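Local coordinates for protein gluconate kinase (PDB 3LL3) that probably phosphorylates a sugar or sugar acid such as gluconate or xylulose, as an FGGY-family carbohydrate kinase, and binds ATP and D-xylulose, at residues T14-V19 and K33-I38; G43-D48 and T98-C103; M80-G85 and I155-Y160; S106-A111 and P133-L138. All blocks are in the same frame, centred on the assembly; numbering follows the deposited sequence.

Contact 1 (T14-V19 and K33-I38); sequences TATKGV and KGYPLI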
loop_
_atom_site.group_PDB
_atom_site.type_symbol
_atom_site.label_atom_id
_atom_site.label_comp_id
_atom_site.label_asym_id
_atom_site.label_seq_id
_atom_site.Cartn_x
_atom_site.Cartn_y
_atom_site.Cartn_z
ATOM N N THR A 14 -25.553 -7.161 -19.364
ATOM C CA THR A 14 -25.825 -8.477 -18.755
ATOM C C THR A 14 -27.296 -8.842 -18.486
ATOM O O THR A 14 -27.625 -10.025 -18.480
ATOM C CB THR A 14 -24.995 -8.746 -17.471
ATOM O OG1 THR A 14 -25.500 -7.954 -16.394
ATOM C CG2 THR A 14 -23.538 -8.408 -17.692
ATOM N N ALA A 15 -28.179 -7.870 -18.264
ATOM C CA ALA A 15 -29.594 -8.212 -18.085
ATOM C C ALA A 15 -30.538 -7.027 -18.167
ATOM O O ALA A 15 -30.174 -5.902 -17.857
ATOM C CB ALA A 15 -29.816 -8.968 -16.760
ATOM N N THR A 16 -31.756 -7.298 -18.601
ATOM C CA THR A 16 -32.833 -6.322 -18.560
ATOM C C THR A 16 -33.781 -6.707 -17.427
ATOM O O THR A 16 -34.010 -7.897 -17.190
ATOM C CB THR A 16 -33.630 -6.314 -19.887
ATOM O OG1 THR A 16 -32.801 -5.808 -20.940
ATOM C CG2 THR A 16 -34.905 -5.455 -19.765
ATOM N N LYS A 17 -34.324 -5.711 -16.731
ATOM C CA LYS A 17 -35.348 -5.957 -15.721
ATOM C C LYS A 17 -36.605 -5.193 -16.089
ATOM O O LYS A 17 -36.542 -4.036 -16.487
ATOM C CB LYS A 17 -34.897 -5.476 -14.352
ATOM C CG LYS A 17 -33.436 -5.649 -14.058
ATOM C CD LYS A 17 -33.033 -4.781 -12.863
ATOM C CE LYS A 17 -33.614 -3.366 -12.978
ATOM N NZ LYS A 17 -32.736 -2.321 -12.376
ATOM N N GLY A 18 -37.754 -5.835 -15.947
ATOM C CA GLY A 18 -39.014 -5.143 -16.122
ATOM C C GLY A 18 -39.779 -5.123 -14.814
ATOM O O GLY A 18 -39.761 -6.100 -14.061
ATOM N N VAL A 19 -40.436 -4.002 -14.535
ATOM C CA VAL A 19 -41.281 -3.896 -13.361
ATOM C C VAL A 19 -42.670 -3.456 -13.816
ATOM O O VAL A 19 -42.820 -2.522 -14.603
ATOM C CB VAL A 19 -40.715 -2.919 -12.312
ATOM C CG1 VAL A 19 -41.640 -2.847 -11.090
ATOM C CG2 VAL A 19 -39.305 -3.334 -11.907
ATOM N N LYS A 33 -34.316 -10.955 -17.324
ATOM C CA LYS A 33 -33.636 -11.985 -18.119
ATOM C C LYS A 33 -32.272 -11.491 -18.610
ATOM O O LYS A 33 -32.146 -10.355 -19.078
ATOM C CB LYS A 33 -34.482 -12.403 -19.335
ATOM C CG LYS A 33 -35.826 -13.071 -19.001
ATOM C CD LYS A 33 -35.684 -14.221 -17.979
ATOM C CE LYS A 33 -37.052 -14.709 -17.483
ATOM N NZ LYS A 33 -36.952 -15.580 -16.272
ATOM N N GLY A 34 -31.256 -12.348 -18.526
ATOM C CA GLY A 34 -29.906 -11.962 -18.900
ATOM C C GLY A 34 -29.461 -12.356 -20.302
ATOM O O GLY A 34 -30.128 -13.119 -21.003
ATOM N N TYR A 35 -28.320 -11.813 -20.713
ATOM C CA TYR A 35 -27.686 -12.177 -21.977
ATOM C C TYR A 35 -26.185 -12.162 -21.758
ATOM O O TYR A 35 -25.698 -11.441 -20.900
ATOM C CB TYR A 35 -28.090 -11.211 -23.094
ATOM C CG TYR A 35 -28.594 -9.885 -22.582
ATOM C CD1 TYR A 35 -29.951 -9.681 -22.331
ATOM C CD2 TYR A 35 -27.713 -8.844 -22.325
ATOM C CE1 TYR A 35 -30.413 -8.462 -21.851
ATOM C CE2 TYR A 35 -28.159 -7.629 -21.846
ATOM C CZ TYR A 35 -29.507 -7.434 -21.612
ATOM O OH TYR A 35 -29.938 -6.211 -21.120
ATOM N N PRO A 36 -25.449 -12.969 -22.526
ATOM C CA PRO A 36 -24.005 -13.080 -22.315
ATOM C C PRO A 36 -23.275 -11.853 -22.848
ATOM O O PRO A 36 -23.732 -11.225 -23.809
ATOM C CB PRO A 36 -23.614 -14.296 -23.167
ATOM C CG PRO A 36 -24.876 -14.779 -23.836
ATOM C CD PRO A 36 -25.889 -13.701 -23.723
ATOM N N LEU A 37 -22.152 -11.513 -22.227
ATOM C CA LEU A 37 -21.271 -10.509 -22.792
ATOM C C LEU A 37 -20.351 -11.200 -23.787
ATOM O O LEU A 37 -19.939 -12.338 -23.571
ATOM C CB LEU A 37 -20.442 -9.841 -21.700
ATOM C CG LEU A 37 -20.012 -8.394 -21.962
ATOM C CD1 LEU A 37 -21.187 -7.437 -21.748
ATOM C CD2 LEU A 37 -18.850 -8.013 -21.051
ATOM N N ILE A 38 -20.038 -10.522 -24.883
ATOM C CA ILE A 38 -19.120 -11.054 -25.877
ATOM C C ILE A 38 -17.720 -10.482 -25.652
ATOM O O ILE A 38 -17.446 -9.326 -25.992
ATOM C CB ILE A 38 -19.600 -10.724 -27.292
ATOM C CG1 ILE A 38 -21.028 -11.234 -27.484
ATOM C CG2 ILE A 38 -18.658 -11.318 -28.331
ATOM C CD1 ILE A 38 -21.704 -10.700 -28.716
#
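The beta hairpin of strands 15-22 and 27-34 brings Ala-15 against Gly-34 and Thr-16 against Lys-33. Thr-16 and Lys-33 are the hydrogen-bonded antiparallel pair: Thr-16 N reaches Lys-33 O at 3.1 Å, and Lys-33 N returns to Thr-16 O at the same length. Ala-15 and Gly-34 are the non-hydrogen-bonded pair, their CA atoms 3.9 Å apart; a side chain on Gly-34 would collide with Thr-14 O. Beyond the paired strands Tyr-35 N still binds Thr-14 O (2.9 Å), coming from above the carbonyl plane. The Tyr-35 ring then lies across the backbone of 14-16, with Ala-15 CA over its face 4.1 Å from the centroid, a CH-pi contact. Its chi1 of 21° brings CG almost into eclipse with the backbone N, a strained setting. At the ring edge Thr-16 OG1, in the ring plane, donates to Tyr-35 OH (2.9 Å), and the same hydroxyl is bonded to Gly-12 O, so the phenol oxygen has two hydrogen-bond partners. Strand 27-34 is one edge strand of the mixed sheet within this chain; strand 4-11 flanks 15-22 on its other side, and helix 49-65 covers Thr-16, Lys-33 and Tyr-35.

Contact 2 (G43-D48 and T98-C103); sequences GQAEED and TWADNC. With XUL (D-xylulose), chain E.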
loop_
_atom_site.group_PDB
_atom_site.type_symbol
_atom_site.label_atom_id
_atom_site.label_comp_id
_atom_site.label_asym_id
_atom_site.label_seq_id
_atom_site.Cartn_x
_atom_site.Cartn_y
_atom_site.Cartn_z
ATOM N N GLY A 43 -10.468 -6.513 -23.535
ATOM C CA GLY A 43 -10.997 -5.191 -23.812
ATOM C C GLY A 43 -12.295 -5.232 -24.603
ATOM O O GLY A 43 -13.020 -4.232 -24.685
ATOM N N GLN A 44 -12.596 -6.385 -25.189
ATOM C CA GLN A 44 -13.842 -6.521 -25.928
ATOM C C GLN A 44 -15.037 -6.679 -24.992
ATOM O O GLN A 44 -14.972 -7.395 -23.988
ATOM C CB GLN A 44 -13.795 -7.670 -26.936
ATOM C CG GLN A 44 -14.894 -7.540 -27.990
ATOM C CD GLN A 44 -15.026 -8.750 -28.896
ATOM O OE1 GLN A 44 -14.410 -9.790 -28.668
ATOM N NE2 GLN A 44 -15.848 -8.619 -29.927
ATOM N N ALA A 45 -16.128 -6.003 -25.330
ATOM C CA ALA A 45 -17.322 -6.019 -24.504
ATOM C C ALA A 45 -18.546 -5.686 -25.345
ATOM O O ALA A 45 -18.953 -4.525 -25.434
ATOM C CB ALA A 45 -17.170 -5.035 -23.348
ATOM N N GLU A 46 -19.115 -6.710 -25.978
ATOM C CA GLU A 46 -20.245 -6.542 -26.889
ATOM C C GLU A 46 -21.402 -7.410 -26.430
ATOM O O GLU A 46 -21.214 -8.376 -25.687
ATOM C CB GLU A 46 -19.865 -6.953 -28.317
ATOM C CG GLU A 46 -18.690 -6.196 -28.916
ATOM C CD GLU A 46 -18.372 -6.643 -30.341
ATOM O OE1 GLU A 46 -19.034 -7.574 -30.847
ATOM O OE2 GLU A 46 -17.462 -6.059 -30.957
ATOM N N GLU A 47 -22.606 -7.069 -26.862
ATOM C CA GLU A 47 -23.714 -7.991 -26.689
ATOM C C GLU A 47 -24.573 -8.008 -27.938
ATOM O O GLU A 47 -24.561 -7.056 -28.729
ATOM C CB GLU A 47 -24.525 -7.686 -25.419
ATOM C CG GLU A 47 -24.698 -6.216 -25.106
ATOM C CD GLU A 47 -25.051 -5.951 -23.638
ATOM O OE1 GLU A 47 -25.785 -4.974 -23.376
ATOM O OE2 GLU A 47 -24.603 -6.706 -22.751
ATOM N N ASP A 48 -25.296 -9.108 -28.121
ATOM C CA ASP A 48 -26.122 -9.316 -29.309
ATOM C C ASP A 48 -27.476 -8.613 -29.160
ATOM O O ASP A 48 -28.290 -8.991 -28.312
ATOM C CB ASP A 48 -26.311 -10.819 -29.549
ATOM C CG ASP A 48 -27.059 -11.130 -30.848
ATOM O OD1 ASP A 48 -27.717 -10.231 -31.417
ATOM O OD2 ASP A 48 -26.991 -12.295 -31.294
ATOM N N THR A 98 -20.663 -2.099 -26.038
ATOM C CA THR A 98 -21.045 -1.460 -24.771
ATOM C C THR A 98 -20.051 -0.434 -24.262
ATOM O O THR A 98 -18.926 -0.345 -24.743
ATOM C CB THR A 98 -21.248 -2.489 -23.648
ATOM O OG1 THR A 98 -19.974 -2.983 -23.213
ATOM C CG2 THR A 98 -22.129 -3.637 -24.143
ATOM N N TRP A 99 -20.468 0.322 -23.252
ATOM C CA TRP A 99 -19.608 1.336 -22.675
ATOM C C TRP A 99 -18.265 0.728 -22.262
ATOM O O TRP A 99 -17.257 1.409 -22.307
ATOM C CB TRP A 99 -20.276 1.998 -21.468
ATOM C CG TRP A 99 -20.365 1.078 -20.308
ATOM C CD1 TRP A 99 -21.382 0.206 -20.027
ATOM C CD2 TRP A 99 -19.388 0.901 -19.282
ATOM N NE1 TRP A 99 -21.094 -0.494 -18.883
ATOM C CE2 TRP A 99 -19.878 -0.086 -18.404
ATOM C CE3 TRP A 99 -18.150 1.491 -19.013
ATOM C CZ2 TRP A 99 -19.170 -0.502 -17.273
ATOM C CZ3 TRP A 99 -17.452 1.081 -17.899
ATOM C CH2 TRP A 99 -17.964 0.094 -17.037
ATOM N N ALA A 100 -18.253 -0.552 -21.883
ATOM C CA ALA A 100 -17.046 -1.176 -21.313
ATOM C C ALA A 100 -16.006 -1.648 -22.338
ATOM O O ALA A 100 -14.918 -2.090 -21.970
ATOM C CB ALA A 100 -17.427 -2.335 -20.356
ATOM N N ASP A 101 -16.341 -1.557 -23.618
ATOM C CA ASP A 101 -15.438 -1.993 -24.677
ATOM C C ASP A 101 -14.333 -0.963 -24.825
ATOM O O ASP A 101 -14.613 0.221 -24.943
ATOM C CB ASP A 101 -16.201 -2.111 -25.994
ATOM C CG ASP A 101 -15.448 -2.911 -27.031
ATOM O OD1 ASP A 101 -15.878 -4.042 -27.331
ATOM O OD2 ASP A 101 -14.419 -2.418 -27.528
ATOM N N ASN A 102 -13.079 -1.385 -24.819
ATOM C CA ASN A 102 -12.016 -0.383 -24.865
ATOM C C ASN A 102 -11.272 -0.295 -26.205
ATOM O O ASN A 102 -10.136 0.189 -26.274
ATOM C CB ASN A 102 -11.059 -0.546 -23.678
ATOM C CG ASN A 102 -10.332 -1.872 -23.696
ATOM O OD1 ASN A 102 -9.883 -2.339 -24.746
ATOM N ND2 ASN A 102 -10.193 -2.483 -22.522
ATOM N N CYS A 103 -11.928 -0.739 -27.271
ATOM C CA CYS A 103 -11.297 -0.763 -28.590
ATOM C C CYS A 103 -10.714 0.593 -28.985
ATOM O O CYS A 103 -9.703 0.647 -29.690
ATOM C CB CYS A 103 -12.280 -1.264 -29.656
ATOM S SG CYS A 103 -13.754 -0.207 -29.941
HETATM C C1 XUL E . -23.199 6.796 -16.675
HETATM C C2 XUL E . -21.906 6.289 -17.337
HETATM C C3 XUL E . -21.643 4.763 -17.475
HETATM C C4 XUL E . -22.859 3.849 -17.232
HETATM C C5 XUL E . -23.911 3.901 -18.357
HETATM O O1 XUL E . -22.890 7.469 -15.478
HETATM O O2 XUL E . -21.078 7.089 -17.703
HETATM O O3 XUL E . -20.664 4.375 -16.543
HETATM O O4 XUL E . -22.377 2.529 -17.121
HETATM O O5 XUL E . -24.687 2.727 -18.384
HETATM O O HOH W 1 -15.467 -4.890 -29.785
#
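Asp-101 meets Ala-45 through CB, CG and OD1. CB lies 3.7 Å from Ala-45 O, and chi1 of -164° sets CG anti to its own backbone N and 3.6 Å from Ala-45 N. OD1 accepts from Ala-45 N at 2.8 Å, met from above the carboxylate plane, and a water donates both to it and to Glu-46 OE2. The two carboxylates, with Glu-46 OE2 and Asp-101 OD1 4.4 Å apart, share a water that probably softens their repulsion; Glu-46 OE1 is bonded to Asn-95. OD2 turns back to Cys-103 N (3.0 Å), an Asx turn. An alanine in place of Asp-101 would probably leave Ala-45 N and Cys-103 N without these acceptors and the water without one mate. Ala-45 O takes two donors, Thr-98 N at 3.0 Å and Thr-98 OG1 at 2.9 Å, while Asn-102 N binds Gly-43 O at 2.9 Å. Ala-100 CB sits under the centre of the Trp-99 ring, whose opposite face looks onto O4 of the bound D-xylulose. Strands 46-47 and 96-97 pair just before turn 98-101, which leads on to helix 105-114; Asp-48 caps helix 49-65, and Thr-98 O receives Lys-136 NZ of helix 133-143.

Contact 3 (M80-G85 and I155-Y160); sequences MHSLIG and IGIKEY. With XUL (D-xylulose), chain E.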
loop_
_atom_site.group_PDB
_atom_site.type_symbol
_atom_site.label_atom_id
_atom_site.label_comp_id
_atom_site.label_asym_id
_atom_site.label_seq_id
_atom_site.Cartn_x
_atom_site.Cartn_y
_atom_site.Cartn_z
HETATM N N MSE A 80 -25.892 3.328 -21.030
HETATM C CA MSE A 80 -25.438 4.435 -21.862
HETATM C C MSE A 80 -24.238 4.056 -22.711
HETATM O O MSE A 80 -23.588 3.052 -22.449
HETATM C CB MSE A 80 -25.062 5.623 -20.991
HETATM C CG MSE A 80 -26.200 6.131 -20.148
HETATM SE SE MSE A 80 -25.709 7.751 -19.154
HETATM C CE MSE A 80 -25.816 9.037 -20.662
ATOM N N HIS A 81 -23.981 4.859 -23.741
ATOM C CA HIS A 81 -22.737 4.810 -24.494
ATOM C C HIS A 81 -22.644 3.625 -25.460
ATOM O O HIS A 81 -21.600 3.414 -26.071
ATOM C CB HIS A 81 -21.519 4.795 -23.549
ATOM C CG HIS A 81 -21.594 5.791 -22.429
ATOM N ND1 HIS A 81 -21.795 7.141 -22.635
ATOM C CD2 HIS A 81 -21.474 5.633 -21.089
ATOM C CE1 HIS A 81 -21.819 7.765 -21.470
ATOM N NE2 HIS A 81 -21.621 6.874 -20.516
ATOM N N SER A 82 -23.713 2.852 -25.602
ATOM C CA SER A 82 -23.665 1.706 -26.504
ATOM C C SER A 82 -23.757 2.183 -27.957
ATOM O O SER A 82 -24.311 3.239 -28.242
ATOM C CB SER A 82 -24.772 0.691 -26.206
ATOM O OG SER A 82 -26.047 1.148 -26.656
ATOM N N LEU A 83 -23.206 1.389 -28.866
ATOM C CA LEU A 83 -23.130 1.773 -30.262
ATOM C C LEU A 83 -23.418 0.572 -31.148
ATOM O O LEU A 83 -22.824 -0.491 -30.984
ATOM C CB LEU A 83 -21.744 2.333 -30.575
ATOM C CG LEU A 83 -21.554 2.776 -32.027
ATOM C CD1 LEU A 83 -22.598 3.837 -32.366
ATOM C CD2 LEU A 83 -20.141 3.303 -32.251
ATOM N N ILE A 84 -24.341 0.760 -32.083
ATOM C CA ILE A 84 -24.761 -0.290 -33.003
ATOM C C ILE A 84 -24.893 0.295 -34.397
ATOM O O ILE A 84 -25.506 1.355 -34.556
ATOM C CB ILE A 84 -26.167 -0.795 -32.654
ATOM C CG1 ILE A 84 -26.217 -1.369 -31.237
ATOM C CG2 ILE A 84 -26.661 -1.800 -33.703
ATOM C CD1 ILE A 84 -27.627 -1.648 -30.766
ATOM N N GLY A 85 -24.362 -0.405 -35.402
ATOM C CA GLY A 85 -24.492 0.030 -36.788
ATOM C C GLY A 85 -25.537 -0.749 -37.588
ATOM O O GLY A 85 -25.571 -1.979 -37.554
ATOM N N ILE A 155 -26.640 3.872 -33.835
ATOM C CA ILE A 155 -27.638 3.997 -32.782
ATOM C C ILE A 155 -27.182 3.300 -31.518
ATOM O O ILE A 155 -26.133 2.664 -31.499
ATOM C CB ILE A 155 -28.984 3.367 -33.209
ATOM C CG1 ILE A 155 -28.811 1.867 -33.439
ATOM C CG2 ILE A 155 -29.540 4.051 -34.477
ATOM C CD1 ILE A 155 -30.065 1.187 -34.040
ATOM N N GLY A 156 -27.990 3.410 -30.466
ATOM C CA GLY A 156 -27.728 2.683 -29.237
ATOM C C GLY A 156 -28.782 1.616 -29.043
ATOM O O GLY A 156 -29.770 1.572 -29.780
ATOM N N ILE A 157 -28.589 0.763 -28.045
ATOM C CA ILE A 157 -29.508 -0.344 -27.794
ATOM C C ILE A 157 -30.938 0.117 -27.489
ATOM O O ILE A 157 -31.903 -0.565 -27.849
ATOM C CB ILE A 157 -29.011 -1.238 -26.637
ATOM C CG1 ILE A 157 -29.912 -2.466 -26.500
ATOM C CG2 ILE A 157 -28.990 -0.445 -25.325
ATOM C CD1 ILE A 157 -29.754 -3.465 -27.634
ATOM N N LYS A 158 -31.106 1.240 -26.797
ATOM C CA LYS A 158 -32.474 1.683 -26.563
ATOM C C LYS A 158 -33.172 2.027 -27.894
ATOM O O LYS A 158 -34.316 1.635 -28.107
ATOM C CB LYS A 158 -32.593 2.821 -25.539
ATOM C CG LYS A 158 -34.047 3.325 -25.376
ATOM C CD LYS A 158 -34.264 4.130 -24.067
ATOM C CE LYS A 158 -33.707 5.559 -24.167
ATOM N NZ LYS A 158 -34.619 6.458 -24.959
ATOM N N GLU A 159 -32.478 2.748 -28.776
ATOM C CA GLU A 159 -32.999 3.075 -30.108
ATOM C C GLU A 159 -33.320 1.804 -30.901
ATOM O O GLU A 159 -34.357 1.705 -31.543
ATOM C CB GLU A 159 -31.993 3.918 -30.899
ATOM C CG GLU A 159 -31.775 5.318 -30.355
ATOM C CD GLU A 159 -31.013 5.282 -29.055
ATOM O OE1 GLU A 159 -29.939 4.632 -29.040
ATOM O OE2 GLU A 159 -31.504 5.866 -28.050
ATOM N N TYR A 160 -32.414 0.838 -30.841
ATOM C CA TYR A 160 -32.605 -0.429 -31.517
ATOM C C TYR A 160 -33.914 -1.087 -31.112
ATOM O O TYR A 160 -34.726 -1.447 -31.976
ATOM C CB TYR A 160 -31.452 -1.390 -31.223
ATOM C CG TYR A 160 -31.678 -2.738 -31.889
ATOM C CD1 TYR A 160 -31.604 -2.870 -33.263
ATOM C CD2 TYR A 160 -31.991 -3.867 -31.140
ATOM C CE1 TYR A 160 -31.829 -4.089 -33.880
ATOM C CE2 TYR A 160 -32.212 -5.096 -31.749
ATOM C CZ TYR A 160 -32.129 -5.200 -33.117
ATOM O OH TYR A 160 -32.347 -6.425 -33.721
HETATM C C1 XUL E . -23.199 6.796 -16.675
HETATM C C2 XUL E . -21.906 6.289 -17.337
HETATM C C3 XUL E . -21.643 4.763 -17.475
HETATM C C4 XUL E . -22.859 3.849 -17.232
HETATM C C5 XUL E . -23.911 3.901 -18.357
HETATM O O1 XUL E . -22.890 7.469 -15.478
HETATM O O2 XUL E . -21.078 7.089 -17.703
HETATM O O3 XUL E . -20.664 4.375 -16.543
HETATM O O4 XUL E . -22.377 2.529 -17.121
HETATM O O5 XUL E . -24.687 2.727 -18.384
#
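Ile-155 O accepts from Ile-84 N at 2.7 Å, and Leu-83 CA leans on the same oxygen in a CA-H...O contact of 3.4 Å. Ile-155 N answers with a straighter bond to Ile-84 O (2.9 Å, 168°), which makes the two residues a hydrogen-bonded pair in the small antiparallel ladder of strands 84-86 and 153-155. The second strand runs directly into helix 157-166, with Gly-156 as N-cap. Gly-156 has no side chain to cap with, and Ser-82 from the other segment receives the first helical N-H instead: Ile-157 N points at Ser-82 OG, 2.9 Å away. With chi1 at 75°, this hydroxyl sits between its own N and carbonyl carbon, facing the helix start. Glu-159 OE1 takes a weak bond from Gly-156 N. Ile-84 fills the angle between ladder and helix: its CB meets Ile-155 CG1, and its CD1 touches Ile-157 CA and Tyr-160 CB. Pro-49 of helix 49-65 lies against both Ile-84 and Tyr-160. Segment 80-85 begins in the sugar pocket, where the N of Met-80, present as selenomethionine, binds D-xylulose O5 at 3.0 Å. His-81 NE2 donates to D-xylulose O2 at 2.9 Å, the oxygen lying near the plane of the ring at its edge, while Met-80 CB stands 3.5 Å above the centre of that imidazole.

Contact 4 (S106-A111 and P133-L138); sequences SIVQDA and PIYKLL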
loop_
_atom_site.group_PDB
_atom_site.type_symbol
_atom_site.label_atom_id
_atom_site.label_comp_id
_atom_site.label_asym_id
_atom_site.label_seq_id
_atom_site.Cartn_x
_atom_site.Cartn_y
_atom_site.Cartn_z
ATOM N N SER A 106 -6.640 3.681 -27.759
ATOM C CA SER A 106 -5.519 4.384 -28.385
ATOM C C SER A 106 -6.017 5.668 -29.036
ATOM O O SER A 106 -5.343 6.703 -29.003
ATOM C CB SER A 106 -4.823 3.500 -29.426
ATOM O OG SER A 106 -4.414 2.269 -28.854
ATOM N N ILE A 107 -7.208 5.596 -29.614
ATOM C CA ILE A 107 -7.812 6.753 -30.258
ATOM C C ILE A 107 -7.922 7.878 -29.252
ATOM O O ILE A 107 -7.654 9.037 -29.564
ATOM C CB ILE A 107 -9.232 6.448 -30.795
ATOM C CG1 ILE A 107 -9.197 5.424 -31.943
ATOM C CG2 ILE A 107 -9.933 7.738 -31.203
ATOM C CD1 ILE A 107 -8.429 5.878 -33.163
ATOM N N VAL A 108 -8.325 7.525 -28.032
ATOM C CA VAL A 108 -8.538 8.519 -26.987
ATOM C C VAL A 108 -7.219 9.127 -26.561
ATOM O O VAL A 108 -7.089 10.347 -26.438
ATOM C CB VAL A 108 -9.247 7.907 -25.763
ATOM C CG1 VAL A 108 -9.218 8.878 -24.593
ATOM C CG2 VAL A 108 -10.682 7.505 -26.132
ATOM N N GLN A 109 -6.232 8.270 -26.336
ATOM C CA GLN A 109 -4.917 8.753 -25.938
ATOM C C GLN A 109 -4.360 9.747 -26.971
ATOM O O GLN A 109 -3.900 10.822 -26.597
ATOM C CB GLN A 109 -3.957 7.586 -25.685
ATOM C CG GLN A 109 -2.594 8.015 -25.169
ATOM C CD GLN A 109 -2.679 8.811 -23.883
ATOM O OE1 GLN A 109 -2.178 9.940 -23.802
ATOM N NE2 GLN A 109 -3.330 8.235 -22.865
ATOM N N ASP A 110 -4.423 9.409 -28.261
ATOM C CA ASP A 110 -3.959 10.334 -29.303
ATOM C C ASP A 110 -4.773 11.634 -29.301
ATOM O O ASP A 110 -4.215 12.728 -29.363
ATOM C CB ASP A 110 -4.025 9.696 -30.699
ATOM C CG ASP A 110 -3.163 8.449 -30.817
ATOM O OD1 ASP A 110 -2.193 8.306 -30.041
ATOM O OD2 ASP A 110 -3.450 7.609 -31.699
ATOM N N ALA A 111 -6.096 11.512 -29.244
ATOM C CA ALA A 111 -6.944 12.692 -29.134
ATOM C C ALA A 111 -6.504 13.576 -27.965
ATOM O O ALA A 111 -6.477 14.800 -28.055
ATOM C CB ALA A 111 -8.398 12.271 -28.967
ATOM N N PRO A 133 -19.390 6.661 -27.798
ATOM C CA PRO A 133 -19.668 6.460 -29.221
ATOM C C PRO A 133 -18.768 7.284 -30.159
ATOM O O PRO A 133 -18.263 6.745 -31.132
ATOM C CB PRO A 133 -21.132 6.889 -29.336
ATOM C CG PRO A 133 -21.715 6.409 -28.047
ATOM C CD PRO A 133 -20.629 6.649 -27.002
ATOM N N ILE A 134 -18.533 8.558 -29.873
ATOM C CA ILE A 134 -17.692 9.322 -30.789
ATOM C C ILE A 134 -16.293 8.698 -30.991
ATOM O O ILE A 134 -15.787 8.655 -32.113
ATOM C CB ILE A 134 -17.582 10.798 -30.383
ATOM C CG1 ILE A 134 -16.726 11.560 -31.401
ATOM C CG2 ILE A 134 -17.037 10.932 -28.982
ATOM C CD1 ILE A 134 -16.686 13.049 -31.158
ATOM N N TYR A 135 -15.682 8.196 -29.919
ATOM C CA TYR A 135 -14.350 7.585 -30.019
ATOM C C TYR A 135 -14.412 6.218 -30.682
ATOM O O TYR A 135 -13.503 5.825 -31.423
ATOM C CB TYR A 135 -13.698 7.474 -28.636
ATOM C CG TYR A 135 -13.401 8.813 -28.030
ATOM C CD1 TYR A 135 -12.489 9.663 -28.633
ATOM C CD2 TYR A 135 -14.029 9.233 -26.863
ATOM C CE1 TYR A 135 -12.195 10.902 -28.099
ATOM C CE2 TYR A 135 -13.749 10.475 -26.316
ATOM C CZ TYR A 135 -12.822 11.307 -26.950
ATOM O OH TYR A 135 -12.522 12.546 -26.447
ATOM N N LYS A 136 -15.492 5.499 -30.430
ATOM C CA LYS A 136 -15.698 4.212 -31.077
ATOM C C LYS A 136 -15.908 4.373 -32.584
ATOM O O LYS A 136 -15.455 3.535 -33.362
ATOM C CB LYS A 136 -16.892 3.485 -30.456
ATOM C CG LYS A 136 -16.654 3.092 -28.989
ATOM C CD LYS A 136 -17.894 2.465 -28.369
ATOM C CE LYS A 136 -17.689 2.146 -26.885
ATOM N NZ LYS A 136 -19.026 2.021 -26.226
ATOM N N LEU A 137 -16.614 5.433 -32.983
ATOM C CA LEU A 137 -16.885 5.708 -34.394
ATOM C C LEU A 137 -15.600 6.097 -35.124
ATOM O O LEU A 137 -15.355 5.646 -36.239
ATOM C CB LEU A 137 -17.915 6.829 -34.543
ATOM C CG LEU A 137 -19.351 6.479 -34.181
ATOM C CD1 LEU A 137 -20.193 7.748 -34.056
ATOM C CD2 LEU A 137 -19.933 5.526 -35.231
ATOM N N LEU A 138 -14.787 6.929 -34.474
ATOM C CA LEU A 138 -13.484 7.297 -34.986
ATOM C C LEU A 138 -12.599 6.063 -35.173
ATOM O O LEU A 138 -11.905 5.937 -36.193
ATOM C CB LEU A 138 -12.814 8.285 -34.041
ATOM C CG LEU A 138 -13.400 9.693 -34.041
ATOM C CD1 LEU A 138 -12.729 10.525 -32.977
ATOM C CD2 LEU A 138 -13.209 10.328 -35.413
#
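The helices carrying Ile-107 and Tyr-135 pack nearly crosswise: the axes of 106-111 and 133-138 make an angle of 103° and approach to 9.6 Å. Ile-107 and Tyr-135 have the nearest pair of CA atoms, 6.6 Å apart. At this crossing Tyr-135 is the side chain that meets most of the other helix. Its chi1 of -66° places CG anti to its own carbonyl carbon, and the ring reaches in among Ile-107, Val-108 and Ala-111. Val-108 CG2 lies over one face, 3.8 Å from the ring centroid and shifted toward CG, a CH-pi contact; the Val-108 and Tyr-135 side chains cross at about a right angle. The opposite face is backed by Ile-134 CG2 of its own helix. Ile-107 CG2 comes to the ring edge at CD1 (4.1 Å), while Ala-111 CB approaches CE1 at 4.1 Å. This packing belongs to the helical region inserted between strands 70-78 and 232-238 of the N-terminal domain sheet, where helix 116-124 adds Ala-117 and Ile-120 against Tyr-135. An alanine in place of Tyr-135 would probably open a gap beside Val-108 and Ala-111, with Val-108 CG2 deprived of the ring it rests on. One turn further along the helix, Leu-138 meets Ile-107 as well: Leu-138 CB lies 4.1 Å from Ile-107 CG2, with Leu-197 of helix 191-197 also against the leucine.

From the N terminus, contact 1 closes first, shutting the short hairpin loop before 43-48 begins; Ile-38 N then probably bonds to Glu-46 O, passing the chain on to contact 2. Contact 2 spans helix 49-65 and strand 70-78 to reach 98-103. Contact 3 opens inside that loop and closes beyond it, at 155-160, so the two cross, and they meet where Trp-99 packs on Met-80 and His-81 at the D-xylulose pocket. Contact 4 is nested within the loop of contact 3. Its Lys-136 side chain probably bonds into the loop of contact 2, and Leu-83 packs on Leu-137, tying the inserted helices to the sugar-binding loops, while contact 1 stays at the sheet edge.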